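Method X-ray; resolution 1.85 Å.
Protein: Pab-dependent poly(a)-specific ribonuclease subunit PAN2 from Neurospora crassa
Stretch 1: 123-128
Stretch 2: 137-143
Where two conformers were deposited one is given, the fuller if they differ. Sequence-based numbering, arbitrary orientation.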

# COMPACT_ATOMS: atom_id res chain seq x y z
N GLY A 123 -27.38 16.85 -31.72
CA GLY A 123 -26.18 16.24 -32.27
C GLY A 123 -25.42 15.52 -31.18
O GLY A 123 -25.97 14.66 -30.50
N THR A 124 -24.17 15.88 -30.98
CA THR A 124 -23.40 15.20 -29.94
C THR A 124 -23.18 16.08 -28.71
O THR A 124 -22.40 15.74 -27.84
CB THR A 124 -22.03 14.74 -30.48
OG1 THR A 124 -21.38 15.83 -31.14
CG2 THR A 124 -22.21 13.58 -31.47
N SER A 125 -23.90 17.20 -28.65
CA SER A 125 -23.72 18.16 -27.57
C SER A 125 -24.48 17.78 -26.30
O SER A 125 -24.24 18.32 -25.23
CB SER A 125 -24.16 19.56 -28.03
OG SER A 125 -23.56 19.91 -29.26
N GLU A 126 -25.44 16.86 -26.44
CA GLU A 126 -26.32 16.52 -25.33
C GLU A 126 -26.70 15.04 -25.29
O GLU A 126 -26.93 14.42 -26.33
CB GLU A 126 -27.59 17.38 -25.40
CG GLU A 126 -28.56 17.24 -24.25
CD GLU A 126 -29.83 18.08 -24.43
OE1 GLU A 126 -30.80 17.58 -25.05
OE2 GLU A 126 -29.86 19.22 -23.93
N ILE A 127 -26.77 14.48 -24.09
CA ILE A 127 -27.24 13.11 -23.95
C ILE A 127 -28.39 12.99 -22.96
O ILE A 127 -28.56 13.82 -22.06
CB ILE A 127 -26.12 12.15 -23.51
CG1 ILE A 127 -25.48 12.63 -22.20
CG2 ILE A 127 -25.10 11.97 -24.61
CD1 ILE A 127 -24.41 11.68 -21.67
N LEU A 128 -29.19 11.94 -23.15
CA LEU A 128 -30.23 11.56 -22.21
C LEU A 128 -29.77 10.30 -21.50
O LEU A 128 -29.28 9.38 -22.14
CB LEU A 128 -31.55 11.31 -22.94
CG LEU A 128 -32.70 10.73 -22.12
CD1 LEU A 128 -33.25 11.75 -21.13
CD2 LEU A 128 -33.82 10.23 -23.06
N LEU A 137 -32.06 11.94 -16.67
CA LEU A 137 -31.26 13.15 -16.62
C LEU A 137 -30.77 13.54 -18.00
O LEU A 137 -30.41 12.68 -18.80
CB LEU A 137 -30.05 12.98 -15.68
CG LEU A 137 -30.36 12.67 -14.22
CD1 LEU A 137 -30.21 11.18 -13.96
CD2 LEU A 137 -29.47 13.49 -13.31
N VAL A 138 -30.78 14.84 -18.26
CA VAL A 138 -30.25 15.39 -19.49
C VAL A 138 -28.88 16.03 -19.17
O VAL A 138 -28.76 16.83 -18.24
CB VAL A 138 -31.21 16.43 -20.10
CG1 VAL A 138 -30.68 16.90 -21.43
CG2 VAL A 138 -32.61 15.84 -20.26
N ILE A 139 -27.86 15.65 -19.93
CA ILE A 139 -26.49 16.12 -19.69
C ILE A 139 -25.93 16.91 -20.87
O ILE A 139 -25.99 16.44 -22.02
CB ILE A 139 -25.55 14.92 -19.37
CG1 ILE A 139 -25.89 14.33 -18.00
CG2 ILE A 139 -24.08 15.35 -19.42
CD1 ILE A 139 -25.26 12.96 -17.71
N ASP A 140 -25.41 18.10 -20.58
CA ASP A 140 -24.65 18.91 -21.53
C ASP A 140 -23.26 18.30 -21.64
O ASP A 140 -22.49 18.33 -20.68
CB ASP A 140 -24.57 20.37 -21.08
CG ASP A 140 -23.88 21.30 -22.09
OD1 ASP A 140 -22.98 20.87 -22.84
OD2 ASP A 140 -24.24 22.49 -22.12
N VAL A 141 -22.96 17.74 -22.81
CA VAL A 141 -21.71 17.02 -23.03
C VAL A 141 -20.51 17.98 -23.10
O VAL A 141 -19.39 17.62 -22.73
CB VAL A 141 -21.82 16.16 -24.32
CG1 VAL A 141 -20.51 15.49 -24.65
CG2 VAL A 141 -22.92 15.08 -24.13
N ASN A 142 -20.76 19.20 -23.54
CA ASN A 142 -19.68 20.18 -23.62
C ASN A 142 -19.28 20.69 -22.24
O ASN A 142 -18.09 20.81 -21.94
CB ASN A 142 -20.08 21.34 -24.52
CG ASN A 142 -20.26 20.91 -25.96
OD1 ASN A 142 -19.46 20.13 -26.48
ND2 ASN A 142 -21.33 21.38 -26.59
N LYS A 143 -20.26 20.98 -21.40
CA LYS A 143 -19.99 21.51 -20.07
C LYS A 143 -19.77 20.41 -19.05
O LYS A 143 -19.15 20.63 -18.01
CB LYS A 143 -21.13 22.42 -19.62
CG LYS A 143 -21.17 23.78 -20.33
CD LYS A 143 -22.33 24.62 -19.81
CE LYS A 143 -22.42 25.97 -20.50
NZ LYS A 143 -23.77 26.57 -20.28

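The apolar centre of the contact lies on the face of the sheet that carries I127 and I139, which sit directly across from each other in two neighbouring antiparallel strands. CG1 of I127 packs 3.6 Å from CB of I139, so the isoleucines meet close to their backbones. I127 adopts p at chi1 and t at chi2, I139 m and t. Beyond the end of the second strand, V141 extends this cluster: its CA-to-CB bond points toward the first stretch, and its CG2 comes within 3.8 Å of CG2 of I127. The I127 side chain thus touches both I139 and V141, and I127 has more of its surface covered by the other stretch, 73 Å², than any other residue of the pair. Beta-branched side chains suit these positions, because their bulk begins at CB and fills the space next to the main chain; all three are buried.

On the other face, L128 and V138 form the next pair. CD1 of L128 approaches CG2 of V138 to 4.2 Å, a looser contact than that between the isoleucines, and the end of the leucine side chain comes nearer to the second stretch than its CA-to-CB bond alone would suggest. V138 also meets the side chain of E126, whose CD lies 3.3 Å from V138 CG1. With chi1 and chi2 both t, the glutamate is extended, and its methylenes bring the carboxylate carbon against the V138 methyl. Although buried, the charged group is not left without partners: OE1 is hydrogen-bonded elsewhere in the structure, and OE2 to a residue adjoining the stretches.

The backbones hold this arrangement in register. I127 and I139 form a hydrogen-bonded antiparallel pair, with I127 N donating to I139 O at 3.0 Å and I139 N to I127 O at 2.9 Å, both nearly straight. The flanking pairs, E126 with D140 and L128 with V138, are non-hydrogen-bonded, and their CA atoms lie closer together, at 4.8 and 4.7 Å respectively, than the 5.3 Å between those of I127 and I139. Here CA-H...O contacts supplement the ladder: E126 CA lies 3.3 Å from I139 O, V138 CA 3.5 Å from I127 O, and L128 CA 3.6 Å from L137 O.

Toward the polar edge, V141 N donates to S125 O at 2.8 Å, carrying the backbone pairing one step past the strand while the valine side chain remains in the apolar cluster. CB of V141 also lies 3.6 Å from T124 O. From V141 onward the second stretch takes helical backbone angles, and D140 stabilises the turn: its OD1 accepts a bond from K143 N at 3.1 Å and a weak one from N142 N at 2.9 Å. A short acidic side chain is well placed to reach these amides. The CA-to-CB bond of the exposed N142 runs sideways, but the end of its side chain comes nearer, bringing ND2 to 3.7 Å from S125 CB, a contact without a hydrogen bond. G123 and K143 lie beyond the contact. Altogether, the two stretches bury 466 Å².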